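Oxidoreductase, Gfo/Idh/MocA family (Vibrio cholerae, PDB 1XEA) probably binds a nicotinamide adenine dinucleotide cofactor through its Rossmann domain and probably catalyses an oxidation-reduction whose substrate is not known. Local coordinates at residues Gly41-Ala44 with Thr45-Val49; Ser99-Glu102 with Cys103-Leu106; Gln203-Gly207 with Asp208-His212; Cys303-Ile306 with Thr307-Thr311. One frame throughout, in Å; residues are numbered along the deposited sequence.

Overall arrangement
Contacts 1 and 2 belong to the Rossmann domain, contact 1 at the end of helix 37-46 and contact 2 at the start of helix 100-112, their centres about 34 Å apart. Contact 3 is the hairpin of strands 196-206 and 209-216 in the mixed sheet, and contact 4 the last turns of helix 286-311; both lie across the centre of the chain from contact 1. Contact 3 is the most buried, with bonds between paired strands and CH-pi packing. The three helical contacts are partly buried and built on i to i+4 bonds, with a Schellman end in contact 1, a serine cap in contact 2, and a threonine hydroxyl on the carbonyl four residues back in contacts 1 and 4.

Contact 1 of 4, residues Gly41-Ala44 with Thr45-Val49; sequences GTLA and TRYRV
Residues Gly41-Ala44 run straight on into Thr45-Val49, and the carbonyls of the earlier residues take the amides of the later ones as helix 37-46 comes to its end. Arg46 N bonds to Thr42 O at 3.0 Å and Tyr47 N to Leu43 O at 2.9 Å, regular i to i+4 links. Tyr47 is the first residue to leave helical angles, and Arg48 has a positive phi of 40°, which swings the chain round until Val49 N reaches Ala44 O at 3.0 Å; a weak bond joins Arg48 N to Thr45 O. Gly41 O is gripped twice by one residue: Thr45 N and Thr45 OG1 (3.0 Å) approach it from opposite faces of its carbonyl plane, the hydroxyl held beside its own backbone N by chi1 of -64°. Leu43 runs alongside Tyr47, with Leu43 CD2 in the ring plane at the edge, 3.9 Å from Tyr47 CE1; helix 12-22 packs on both through Leu19. Val49 CG2 folds back onto Ala44 CB at 3.4 Å, and Leu32 of strand 28-33 touches both residues. Arg46 NE and Arg48 NH2 turn outward and bond to Gln24 O and Ala23 O of a second subunit, respectively. The reversal at Arg48 is a Schellman motif, here closing a helix of the Rossmann fold.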
ATOM      1  N   GLY A  41      23.694   3.309 -38.544  1.00 62.15           N
ATOM      2  CA  GLY A  41      23.199   4.526 -39.160  1.00 61.30           C
ATOM      3  C   GLY A  41      21.846   4.964 -38.641  1.00 60.20           C
ATOM      4  O   GLY A  41      21.571   6.157 -38.518  1.00 60.75           O
ATOM      5  N   THR A  42      20.989   4.002 -38.339  1.00 58.47           N
ATOM      6  CA  THR A  42      19.677   4.345 -37.840  1.00 56.45           C
ATOM      7  C   THR A  42      19.846   5.144 -36.555  1.00 55.59           C
ATOM      8  O   THR A  42      19.315   6.243 -36.424  1.00 54.67           O
ATOM      9  CB  THR A  42      18.851   3.087 -37.567  1.00 56.40           C
ATOM     10  OG1 THR A  42      18.716   2.337 -38.779  1.00 56.20           O
ATOM     11  CG2 THR A  42      17.481   3.460 -37.046  1.00 55.56           C
ATOM     12  N   LEU A  43      20.611   4.594 -35.620  1.00 54.66           N
ATOM     13  CA  LEU A  43      20.846   5.258 -34.351  1.00 54.02           C
ATOM     14  C   LEU A  43      21.579   6.575 -34.558  1.00 54.58           C
ATOM     15  O   LEU A  43      21.201   7.603 -33.991  1.00 56.19           O
ATOM     16  CB  LEU A  43      21.649   4.346 -33.415  1.00 53.36           C
ATOM     17  CG  LEU A  43      20.918   3.118 -32.843  1.00 53.29           C
ATOM     18  CD1 LEU A  43      21.913   2.204 -32.175  1.00 52.11           C
ATOM     19  CD2 LEU A  43      19.831   3.546 -31.857  1.00 52.72           C
ATOM     20  N   ALA A  44      22.624   6.553 -35.373  1.00 54.94           N
ATOM     21  CA  ALA A  44      23.396   7.764 -35.635  1.00 55.62           C
ATOM     22  C   ALA A  44      22.523   8.919 -36.142  1.00 55.53           C
ATOM     23  O   ALA A  44      22.755  10.077 -35.790  1.00 55.96           O
ATOM     24  CB  ALA A  44      24.514   7.459 -36.636  1.00 56.72           C
ATOM     25  N   THR A  45      21.534   8.605 -36.977  1.00 55.23           N
ATOM     26  CA  THR A  45      20.619   9.615 -37.510  1.00 54.94           C
ATOM     27  C   THR A  45      19.706  10.109 -36.393  1.00 55.36           C
ATOM     28  O   THR A  45      19.481  11.302 -36.250  1.00 54.01           O
ATOM     29  CB  THR A  45      19.701   9.039 -38.614  1.00 54.20           C
ATOM     30  OG1 THR A  45      20.485   8.630 -39.737  1.00 54.83           O
ATOM     31  CG2 THR A  45      18.686  10.076 -39.059  1.00 54.63           C
ATOM     32  N   ARG A  46      19.179   9.165 -35.616  1.00 56.91           N
ATOM     33  CA  ARG A  46      18.270   9.470 -34.529  1.00 58.39           C
ATOM     34  C   ARG A  46      18.877  10.365 -33.475  1.00 59.06           C
ATOM     35  O   ARG A  46      18.216  11.270 -32.971  1.00 60.44           O
ATOM     36  CB  ARG A  46      17.786   8.192 -33.854  1.00 60.59           C
ATOM     37  CG  ARG A  46      16.727   8.452 -32.793  1.00 64.87           C
ATOM     38  CD  ARG A  46      16.234   7.178 -32.124  1.00 67.38           C
ATOM     39  NE  ARG A  46      15.011   7.412 -31.359  1.00 70.47           N
ATOM     40  CZ  ARG A  46      14.323   6.455 -30.747  1.00 71.90           C
ATOM     41  NH1 ARG A  46      14.742   5.195 -30.811  1.00 72.80           N
ATOM     42  NH2 ARG A  46      13.215   6.760 -30.081  1.00 72.54           N
ATOM     43  N   TYR A  47      20.127  10.117 -33.117  1.00 59.60           N
ATOM     44  CA  TYR A  47      20.758  10.941 -32.101  1.00 61.10           C
ATOM     45  C   TYR A  47      21.727  11.958 -32.677  1.00 62.31           C
ATOM     46  O   TYR A  47      22.590  12.478 -31.971  1.00 63.14           O
ATOM     47  CB  TYR A  47      21.466  10.058 -31.074  1.00 60.94           C
ATOM     48  CG  TYR A  47      20.513   9.161 -30.327  1.00 60.81           C
ATOM     49  CD1 TYR A  47      20.281   7.845 -30.747  1.00 59.79           C
ATOM     50  CD2 TYR A  47      19.804   9.639 -29.224  1.00 60.08           C
ATOM     51  CE1 TYR A  47      19.363   7.030 -30.084  1.00 59.93           C
ATOM     52  CE2 TYR A  47      18.888   8.837 -28.558  1.00 59.92           C
ATOM     53  CZ  TYR A  47      18.671   7.536 -28.988  1.00 59.77           C
ATOM     54  OH  TYR A  47      17.772   6.747 -28.314  1.00 57.41           O
ATOM     55  N   ARG A  48      21.572  12.242 -33.964  1.00 63.04           N
ATOM     56  CA  ARG A  48      22.418  13.213 -34.641  1.00 64.79           C
ATOM     57  C   ARG A  48      23.899  13.175 -34.243  1.00 65.99           C
ATOM     58  O   ARG A  48      24.386  14.046 -33.515  1.00 64.97           O
ATOM     59  CB  ARG A  48      21.862  14.625 -34.425  1.00 64.13           C
ATOM     60  CG  ARG A  48      20.608  14.915 -35.224  1.00 63.56           C
ATOM     61  CD  ARG A  48      20.049  16.283 -34.911  1.00 64.38           C
ATOM     62  NE  ARG A  48      19.547  16.373 -33.539  1.00 65.31           N
ATOM     63  CZ  ARG A  48      18.397  15.853 -33.122  1.00 65.20           C
ATOM     64  NH1 ARG A  48      17.610  15.201 -33.972  1.00 65.41           N
ATOM     65  NH2 ARG A  48      18.044  15.974 -31.849  1.00 64.19           N
ATOM     66  N   VAL A  49      24.608  12.157 -34.724  1.00 67.55           N
ATOM     67  CA  VAL A  49      26.036  12.011 -34.454  1.00 69.29           C
ATOM     68  C   VAL A  49      26.770  11.856 -35.770  1.00 70.11           C
ATOM     69  O   VAL A  49      26.313  11.144 -36.663  1.00 71.03           O
ATOM     70  CB  VAL A  49      26.347  10.775 -33.590  1.00 68.78           C
ATOM     71  CG1 VAL A  49      25.606  10.865 -32.269  1.00 67.85           C
ATOM     72  CG2 VAL A  49      25.973   9.515 -34.337  1.00 68.92           C
TER

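Contact 2 of 4, residues Ser99-Glu102 with Cys103-Leu106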
ATOM      1  N   SER A  99      34.135 -15.070 -16.860  1.00 59.93           N
ATOM      2  CA  SER A  99      34.945 -15.789 -15.887  1.00 61.19           C
ATOM      3  C   SER A  99      35.750 -14.825 -15.042  1.00 61.25           C
ATOM      4  O   SER A  99      35.982 -13.685 -15.441  1.00 60.92           O
ATOM      5  CB  SER A  99      35.892 -16.761 -16.589  1.00 62.07           C
ATOM      6  OG  SER A  99      36.879 -16.066 -17.330  1.00 63.66           O
ATOM      7  N   ALA A 100      36.169 -15.286 -13.868  1.00 61.00           N
ATOM      8  CA  ALA A 100      36.954 -14.456 -12.965  1.00 61.71           C
ATOM      9  C   ALA A 100      38.364 -14.318 -13.509  1.00 62.01           C
ATOM     10  O   ALA A 100      39.001 -13.275 -13.357  1.00 61.51           O
ATOM     11  CB  ALA A 100      36.987 -15.073 -11.575  1.00 61.33           C
ATOM     12  N   GLN A 101      38.841 -15.378 -14.150  1.00 62.14           N
ATOM     13  CA  GLN A 101      40.176 -15.385 -14.730  1.00 63.36           C
ATOM     14  C   GLN A 101      40.336 -14.190 -15.668  1.00 62.95           C
ATOM     15  O   GLN A 101      41.263 -13.394 -15.517  1.00 62.60           O
ATOM     16  CB  GLN A 101      40.410 -16.695 -15.496  1.00 66.10           C
ATOM     17  CG  GLN A 101      41.804 -16.829 -16.113  1.00 69.98           C
ATOM     18  CD  GLN A 101      42.920 -16.787 -15.072  1.00 71.35           C
ATOM     19  OE1 GLN A 101      43.079 -17.714 -14.273  1.00 72.33           O
ATOM     20  NE2 GLN A 101      43.693 -15.703 -15.076  1.00 71.22           N
ATOM     21  N   GLU A 102      39.425 -14.066 -16.631  1.00 62.34           N
ATOM     22  CA  GLU A 102      39.457 -12.963 -17.585  1.00 60.89           C
ATOM     23  C   GLU A 102      39.418 -11.639 -16.843  1.00 59.29           C
ATOM     24  O   GLU A 102      40.138 -10.700 -17.185  1.00 58.79           O
ATOM     25  CB  GLU A 102      38.266 -13.047 -18.540  1.00 61.75           C
ATOM     26  CG  GLU A 102      38.208 -14.343 -19.324  1.00 65.10           C
ATOM     27  CD  GLU A 102      37.162 -14.335 -20.424  1.00 67.81           C
ATOM     28  OE1 GLU A 102      37.329 -13.583 -21.409  1.00 67.79           O
ATOM     29  OE2 GLU A 102      36.168 -15.085 -20.304  1.00 71.12           O
ATOM     30  N   CYS A 103      38.566 -11.574 -15.826  1.00 58.20           N
ATOM     31  CA  CYS A 103      38.434 -10.370 -15.021  1.00 57.75           C
ATOM     32  C   CYS A 103      39.778 -10.023 -14.421  1.00 55.97           C
ATOM     33  O   CYS A 103      40.248  -8.895 -14.543  1.00 54.61           O
ATOM     34  CB  CYS A 103      37.411 -10.581 -13.900  1.00 59.08           C
ATOM     35  SG  CYS A 103      35.671 -10.540 -14.449  1.00 60.59           S
ATOM     36  N   GLU A 104      40.399 -10.998 -13.769  1.00 55.37           N
ATOM     37  CA  GLU A 104      41.695 -10.762 -13.158  1.00 55.37           C
ATOM     38  C   GLU A 104      42.697 -10.297 -14.214  1.00 54.27           C
ATOM     39  O   GLU A 104      43.446  -9.346 -13.979  1.00 53.45           O
ATOM     40  CB  GLU A 104      42.171 -12.032 -12.455  1.00 57.10           C
ATOM     41  CG  GLU A 104      41.186 -12.527 -11.404  1.00 61.35           C
ATOM     42  CD  GLU A 104      41.584 -13.874 -10.832  1.00 64.31           C
ATOM     43  OE1 GLU A 104      41.859 -14.795 -11.634  1.00 67.11           O
ATOM     44  OE2 GLU A 104      41.614 -14.022  -9.589  1.00 65.09           O
ATOM     45  N   ASN A 105      42.693 -10.947 -15.380  1.00 54.22           N
ATOM     46  CA  ASN A 105      43.603 -10.571 -16.472  1.00 53.87           C
ATOM     47  C   ASN A 105      43.409  -9.095 -16.848  1.00 53.54           C
ATOM     48  O   ASN A 105      44.336  -8.291 -16.756  1.00 53.01           O
ATOM     49  CB  ASN A 105      43.366 -11.440 -17.721  1.00 54.30           C
ATOM     50  CG  ASN A 105      43.893 -12.865 -17.563  1.00 55.63           C
ATOM     51  OD1 ASN A 105      45.027 -13.078 -17.125  1.00 55.84           O
ATOM     52  ND2 ASN A 105      43.074 -13.845 -17.937  1.00 54.89           N
ATOM     53  N   LEU A 106      42.195  -8.756 -17.276  1.00 52.38           N
ATOM     54  CA  LEU A 106      41.867  -7.393 -17.666  1.00 51.30           C
ATOM     55  C   LEU A 106      42.281  -6.339 -16.633  1.00 52.15           C
ATOM     56  O   LEU A 106      42.757  -5.256 -16.998  1.00 52.27           O
ATOM     57  CB  LEU A 106      40.370  -7.281 -17.972  1.00 49.93           C
ATOM     58  CG  LEU A 106      39.940  -7.977 -19.262  1.00 50.36           C
ATOM     59  CD1 LEU A 106      38.430  -8.084 -19.335  1.00 50.53           C
ATOM     60  CD2 LEU A 106      40.489  -7.204 -20.449  1.00 49.77           C
TER
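Ala100 O receives Glu104 N at 2.7 Å in the opening turn of helix 100-112, the helix of a beta-alpha-beta unit between strands 90-93 and 117-120 of the Rossmann domain. Asn105 N to Gln101 O and Leu106 N to Glu102 O follow, each 2.8 Å, while Cys103 N to Ser99 O is weak. Ser99 is the N-cap. Its OG accepts a weak bond from Glu102 N at 3.3 Å and donates to the anti lone pair of Glu102 OE2; the hydroxyl thus meets both the amide and the carboxylate of Glu102, whose other oxygen, OE1, is bonded to Ser77 of helix 76-85. The Glu104 chain runs extended beyond CG to where OE2 bonds to Gln297 of helix 286-311. On the exposed side, Gln101 bends at chi2 (60°), bringing its amide beside that of Asn105 with the two planes 36° apart; as modelled, Gln101 NE2 and Asn105 ND2 are two donors 3.5 Å apart, with no bond between them. The buried side holds Leu106 against Ala80 and Ala81, and Cys103, whose SG lies 3.3 Å from Ser99 O.

Contact 3 of 4, residues Gln203-Gly207 with Asp208-His212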
ATOM      1  N   GLN A 203      23.922 -15.827   1.062  1.00 50.23           N
ATOM      2  CA  GLN A 203      23.904 -15.034   2.276  1.00 52.49           C
ATOM      3  C   GLN A 203      25.117 -15.328   3.165  1.00 52.75           C
ATOM      4  O   GLN A 203      25.483 -16.485   3.365  1.00 53.35           O
ATOM      5  CB  GLN A 203      22.597 -15.330   3.022  1.00 54.21           C
ATOM      6  CG  GLN A 203      22.695 -15.281   4.527  1.00 58.07           C
ATOM      7  CD  GLN A 203      21.357 -15.469   5.219  1.00 61.01           C
ATOM      8  OE1 GLN A 203      21.311 -15.707   6.425  1.00 64.13           O
ATOM      9  NE2 GLN A 203      20.261 -15.351   4.464  1.00 60.92           N
ATOM     10  N   TRP A 204      25.740 -14.277   3.689  1.00 53.02           N
ATOM     11  CA  TRP A 204      26.890 -14.436   4.575  1.00 53.11           C
ATOM     12  C   TRP A 204      26.947 -13.275   5.562  1.00 55.40           C
ATOM     13  O   TRP A 204      26.276 -12.256   5.382  1.00 55.16           O
ATOM     14  CB  TRP A 204      28.183 -14.478   3.775  1.00 49.50           C
ATOM     15  CG  TRP A 204      28.558 -13.175   3.168  1.00 46.48           C
ATOM     16  CD1 TRP A 204      29.458 -12.266   3.653  1.00 45.26           C
ATOM     17  CD2 TRP A 204      28.112 -12.670   1.908  1.00 46.13           C
ATOM     18  NE1 TRP A 204      29.605 -11.224   2.762  1.00 44.25           N
ATOM     19  CE2 TRP A 204      28.786 -11.446   1.687  1.00 45.05           C
ATOM     20  CE3 TRP A 204      27.192 -13.128   0.953  1.00 46.29           C
ATOM     21  CZ2 TRP A 204      28.595 -10.689   0.527  1.00 44.59           C
ATOM     22  CZ3 TRP A 204      26.998 -12.378  -0.196  1.00 45.34           C
ATOM     23  CH2 TRP A 204      27.692 -11.164  -0.396  1.00 46.60           C
ATOM     24  N   GLN A 205      27.760 -13.421   6.600  1.00 57.62           N
ATOM     25  CA  GLN A 205      27.875 -12.371   7.599  1.00 59.17           C
ATOM     26  C   GLN A 205      29.303 -11.830   7.750  1.00 59.15           C
ATOM     27  O   GLN A 205      30.244 -12.594   7.941  1.00 60.34           O
ATOM     28  CB  GLN A 205      27.334 -12.897   8.934  1.00 58.43           C
ATOM     29  CG  GLN A 205      27.410 -11.906  10.079  1.00 61.44           C
ATOM     30  CD  GLN A 205      26.178 -11.931  10.979  1.00 63.45           C
ATOM     31  OE1 GLN A 205      25.568 -12.980  11.205  1.00 66.19           O
ATOM     32  NE2 GLN A 205      25.820 -10.768  11.513  1.00 63.01           N
ATOM     33  N   THR A 206      29.449 -10.511   7.637  1.00 59.46           N
ATOM     34  CA  THR A 206      30.743  -9.836   7.772  1.00 59.54           C
ATOM     35  C   THR A 206      30.693  -8.911   8.971  1.00 58.61           C
ATOM     36  O   THR A 206      30.149  -7.807   8.891  1.00 60.11           O
ATOM     37  CB  THR A 206      31.083  -8.951   6.545  1.00 60.87           C
ATOM     38  OG1 THR A 206      31.382  -9.779   5.415  1.00 65.91           O
ATOM     39  CG2 THR A 206      32.281  -8.049   6.841  1.00 59.68           C
ATOM     40  N   GLY A 207      31.270  -9.353  10.079  1.00 57.47           N
ATOM     41  CA  GLY A 207      31.266  -8.527  11.270  1.00 54.89           C
ATOM     42  C   GLY A 207      29.871  -8.494  11.850  1.00 53.78           C
ATOM     43  O   GLY A 207      29.307  -9.536  12.172  1.00 53.82           O
ATOM     44  N   ASP A 208      29.306  -7.302  11.976  1.00 52.59           N
ATOM     45  CA  ASP A 208      27.972  -7.168  12.531  1.00 51.35           C
ATOM     46  C   ASP A 208      26.957  -6.917  11.436  1.00 48.91           C
ATOM     47  O   ASP A 208      25.863  -6.419  11.692  1.00 49.75           O
ATOM     48  CB  ASP A 208      27.932  -6.016  13.534  1.00 53.76           C
ATOM     49  CG  ASP A 208      28.968  -6.160  14.622  1.00 55.10           C
ATOM     50  OD1 ASP A 208      29.012  -7.226  15.269  1.00 55.81           O
ATOM     51  OD2 ASP A 208      29.742  -5.205  14.826  1.00 58.34           O
ATOM     52  N   THR A 209      27.312  -7.271  10.213  1.00 46.02           N
ATOM     53  CA  THR A 209      26.411  -7.044   9.099  1.00 44.65           C
ATOM     54  C   THR A 209      26.066  -8.321   8.358  1.00 41.84           C
ATOM     55  O   THR A 209      26.949  -9.086   7.996  1.00 41.54           O
ATOM     56  CB  THR A 209      27.033  -6.065   8.099  1.00 45.88           C
ATOM     57  OG1 THR A 209      27.449  -4.880   8.789  1.00 47.26           O
ATOM     58  CG2 THR A 209      26.025  -5.700   7.021  1.00 46.01           C
ATOM     59  N   LEU A 210      24.784  -8.556   8.133  1.00 39.95           N
ATOM     60  CA  LEU A 210      24.385  -9.743   7.412  1.00 39.08           C
ATOM     61  C   LEU A 210      23.962  -9.325   6.011  1.00 37.48           C
ATOM     62  O   LEU A 210      23.020  -8.544   5.843  1.00 36.12           O
ATOM     63  CB  LEU A 210      23.239 -10.442   8.137  1.00 41.38           C
ATOM     64  CG  LEU A 210      22.621 -11.665   7.441  1.00 44.21           C
ATOM     65  CD1 LEU A 210      23.555 -12.866   7.478  1.00 44.20           C
ATOM     66  CD2 LEU A 210      21.313 -11.997   8.139  1.00 46.50           C
ATOM     67  N   LEU A 211      24.685  -9.837   5.015  1.00 36.45           N
ATOM     68  CA  LEU A 211      24.435  -9.539   3.605  1.00 34.22           C
ATOM     69  C   LEU A 211      23.646 -10.676   2.966  1.00 34.46           C
ATOM     70  O   LEU A 211      23.853 -11.842   3.300  1.00 34.93           O
ATOM     71  CB  LEU A 211      25.772  -9.328   2.891  1.00 30.23           C
ATOM     72  CG  LEU A 211      26.632  -8.257   3.568  1.00 29.69           C
ATOM     73  CD1 LEU A 211      27.898  -7.976   2.773  1.00 30.42           C
ATOM     74  CD2 LEU A 211      25.811  -6.994   3.695  1.00 30.32           C
ATOM     75  N   HIS A 212      22.741 -10.345   2.050  1.00 35.16           N
ATOM     76  CA  HIS A 212      21.910 -11.370   1.422  1.00 35.67           C
ATOM     77  C   HIS A 212      21.438 -11.006   0.020  1.00 35.03           C
ATOM     78  O   HIS A 212      20.804  -9.968  -0.187  1.00 34.33           O
ATOM     79  CB  HIS A 212      20.695 -11.650   2.315  1.00 37.47           C
ATOM     80  CG  HIS A 212      19.823 -12.775   1.840  1.00 41.63           C
ATOM     81  ND1 HIS A 212      18.632 -13.102   2.456  1.00 42.75           N
ATOM     82  CD2 HIS A 212      19.969 -13.656   0.821  1.00 42.24           C
ATOM     83  CE1 HIS A 212      18.085 -14.135   1.839  1.00 42.15           C
ATOM     84  NE2 HIS A 212      18.877 -14.489   0.843  1.00 42.11           N
TER
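Leu211 CB sits over one face of the Trp204 indole, 4.0 Å from the centroid of the six-membered ring and 15° off its normal, a CH-pi contact, while Leu211 CD1 reaches Trp204 CZ2 at 3.6 Å. With chi1 of 70°, CG of Trp204 stands between its backbone N and carbonyl carbon, which lays the indole across towards the neighbouring strand. On the other face of the sheet, Gln203 spreads over the His212 ring: its CB makes a CH-pi contact at 4.2 Å from the centroid, and its amide, inclined 59° to the ring, carries NE2 above the rim. Leu210 CD1 lies beside this amide, 3.8 Å from Gln203 OE1. The pairing of the two strands sets these neighbours. Trp204 and Leu211 exchange two main-chain bonds, Leu211 N to Trp204 O being 2.9 Å; Thr206 N donates to Thr209 O, and Thr209 N to Thr206 O. Further out, Ser178 OG is hydrogen-bonded to both Trp204 NE1 and Thr206 OG1, and a third subunit packs on the face of Gln203 and Leu210 through its His187 and Arg199. Gly207, with positive phi, and Asp208 make the type II' turn closing this two-residue beta hairpin.

Contact 4 of 4, residues Cys303-Ile306 with Thr307-Thr311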
ATOM      1  N   CYS A 303      29.015 -20.260  -9.390  1.00 57.51           N
ATOM      2  CA  CYS A 303      28.751 -21.082 -10.573  1.00 58.89           C
ATOM      3  C   CYS A 303      29.334 -22.478 -10.467  1.00 59.54           C
ATOM      4  O   CYS A 303      28.675 -23.466 -10.788  1.00 58.42           O
ATOM      5  CB  CYS A 303      29.322 -20.409 -11.817  1.00 59.44           C
ATOM      6  SG  CYS A 303      28.249 -19.176 -12.520  1.00 61.88           S
ATOM      7  N   GLN A 304      30.583 -22.546 -10.022  1.00 61.00           N
ATOM      8  CA  GLN A 304      31.263 -23.816  -9.881  1.00 62.34           C
ATOM      9  C   GLN A 304      30.630 -24.732  -8.857  1.00 62.76           C
ATOM     10  O   GLN A 304      30.231 -25.841  -9.195  1.00 64.36           O
ATOM     11  CB  GLN A 304      32.730 -23.588  -9.553  1.00 62.99           C
ATOM     12  CG  GLN A 304      33.517 -23.220 -10.795  1.00 65.73           C
ATOM     13  CD  GLN A 304      34.962 -22.923 -10.499  1.00 66.47           C
ATOM     14  OE1 GLN A 304      35.666 -23.744  -9.914  1.00 68.80           O
ATOM     15  NE2 GLN A 304      35.419 -21.746 -10.902  1.00 67.60           N
ATOM     16  N   GLN A 305      30.521 -24.285  -7.613  1.00 61.88           N
ATOM     17  CA  GLN A 305      29.927 -25.141  -6.606  1.00 61.99           C
ATOM     18  C   GLN A 305      28.573 -25.715  -7.048  1.00 61.82           C
ATOM     19  O   GLN A 305      28.240 -26.848  -6.702  1.00 62.32           O
ATOM     20  CB  GLN A 305      29.780 -24.393  -5.283  1.00 62.16           C
ATOM     21  CG  GLN A 305      29.385 -25.307  -4.141  1.00 65.30           C
ATOM     22  CD  GLN A 305      29.362 -24.596  -2.795  1.00 68.99           C
ATOM     23  OE1 GLN A 305      28.703 -23.568  -2.637  1.00 71.07           O
ATOM     24  NE2 GLN A 305      30.077 -25.148  -1.814  1.00 71.45           N
ATOM     25  N   ILE A 306      27.800 -24.951  -7.819  1.00 62.35           N
ATOM     26  CA  ILE A 306      26.490 -25.421  -8.291  1.00 62.26           C
ATOM     27  C   ILE A 306      26.663 -26.464  -9.399  1.00 63.64           C
ATOM     28  O   ILE A 306      26.215 -27.600  -9.263  1.00 63.42           O
ATOM     29  CB  ILE A 306      25.607 -24.249  -8.837  1.00 60.24           C
ATOM     30  CG1 ILE A 306      25.345 -23.213  -7.745  1.00 59.11           C
ATOM     31  CG2 ILE A 306      24.265 -24.778  -9.306  1.00 59.72           C
ATOM     32  CD1 ILE A 306      24.613 -21.970  -8.239  1.00 56.29           C
ATOM     33  N   THR A 307      27.308 -26.069 -10.494  1.00 65.58           N
ATOM     34  CA  THR A 307      27.544 -26.972 -11.615  1.00 67.04           C
ATOM     35  C   THR A 307      28.063 -28.313 -11.106  1.00 69.00           C
ATOM     36  O   THR A 307      27.626 -29.366 -11.563  1.00 69.26           O
ATOM     37  CB  THR A 307      28.572 -26.379 -12.592  1.00 66.75           C
ATOM     38  OG1 THR A 307      28.060 -25.162 -13.145  1.00 67.17           O
ATOM     39  CG2 THR A 307      28.867 -27.353 -13.713  1.00 66.81           C
ATOM     40  N   GLN A 308      28.994 -28.263 -10.156  1.00 71.29           N
ATOM     41  CA  GLN A 308      29.567 -29.467  -9.567  1.00 73.46           C
ATOM     42  C   GLN A 308      28.496 -30.247  -8.821  1.00 74.38           C
ATOM     43  O   GLN A 308      28.147 -31.362  -9.202  1.00 75.38           O
ATOM     44  CB  GLN A 308      30.671 -29.109  -8.575  1.00 74.98           C
ATOM     45  CG  GLN A 308      31.193 -30.315  -7.802  1.00 79.37           C
ATOM     46  CD  GLN A 308      31.439 -30.021  -6.326  1.00 81.74           C
ATOM     47  OE1 GLN A 308      30.532 -29.591  -5.606  1.00 82.27           O
ATOM     48  NE2 GLN A 308      32.665 -30.269  -5.867  1.00 83.54           N
ATOM     49  N   GLN A 309      27.985 -29.647  -7.752  1.00 75.14           N
ATOM     50  CA  GLN A 309      26.961 -30.274  -6.925  1.00 75.55           C
ATOM     51  C   GLN A 309      25.788 -30.842  -7.714  1.00 75.48           C
ATOM     52  O   GLN A 309      25.125 -31.773  -7.261  1.00 75.77           O
ATOM     53  CB  GLN A 309      26.453 -29.278  -5.884  1.00 75.04           C
ATOM     54  CG  GLN A 309      27.313 -29.223  -4.646  1.00 75.90           C
ATOM     55  CD  GLN A 309      26.916 -28.101  -3.707  1.00 77.81           C
ATOM     56  OE1 GLN A 309      25.736 -27.750  -3.590  1.00 77.41           O
ATOM     57  NE2 GLN A 309      27.904 -27.543  -3.015  1.00 78.39           N
ATOM     58  N   VAL A 310      25.535 -30.299  -8.895  1.00 75.20           N
ATOM     59  CA  VAL A 310      24.433 -30.794  -9.696  1.00 75.81           C
ATOM     60  C   VAL A 310      24.856 -32.022 -10.477  1.00 77.11           C
ATOM     61  O   VAL A 310      24.181 -33.049 -10.438  1.00 77.52           O
ATOM     62  CB  VAL A 310      23.928 -29.719 -10.666  1.00 75.50           C
ATOM     63  CG1 VAL A 310      22.953 -30.329 -11.658  1.00 74.87           C
ATOM     64  CG2 VAL A 310      23.251 -28.606  -9.882  1.00 74.69           C
ATOM     65  N   THR A 311      25.976 -31.916 -11.183  1.00 78.90           N
ATOM     66  CA  THR A 311      26.489 -33.033 -11.971  1.00 80.83           C
ATOM     67  C   THR A 311      26.866 -34.202 -11.056  1.00 82.47           C
ATOM     68  O   THR A 311      26.792 -35.368 -11.452  1.00 83.54           O
ATOM     69  CB  THR A 311      27.721 -32.611 -12.788  1.00 80.34           C
ATOM     70  OG1 THR A 311      28.779 -32.224 -11.904  1.00 79.84           O
ATOM     71  CG2 THR A 311      27.369 -31.446 -13.698  1.00 80.29           C
TER
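The last turns of helix 286-311, the C-terminal helix of the modelled chain, join residues Cys303-Ile306 to Thr307-Thr311 by successive i to i+4 bonds. Thr307 N meets Cys303 O at 3.0 Å, Gln308 N meets Gln304 O at 2.9 Å in a nearly straight line (169° at the hydrogen), and Val310 N meets Ile306 O at 2.8 Å. Gln309 N comes to Gln305 O from above the carbonyl plane. Cys303 O has a second donor, Thr307 OG1, also at 3.0 Å and lifted out of the carbonyl plane; chi1 of -62° keeps this hydroxyl beside its own backbone N, facing back up the helix, and leaves the methyl CG2 anti to that N. Ile306 and, one turn later, Val310 run alongside each other, their CG2 methyls 4.0 Å apart, and Tyr190 of strand 186-193 touches both. Ile160 of helix 160-175 packs on Ile306 and Thr307, and Val164 of that helix on Cys303. Gln305 and Gln309 are also neighbours along the helix, though the placing of their amides against each other is doubtful; OE1 of Gln309 is bonded to the hydroxyl of Tyr190. Apolar packing on Ile160 and Tyr190, together with the Gln309 to Tyr190 bond, thus joins the helix to its neighbours, while Thr307 OG1 serves a carbonyl of its own helix, one turn back.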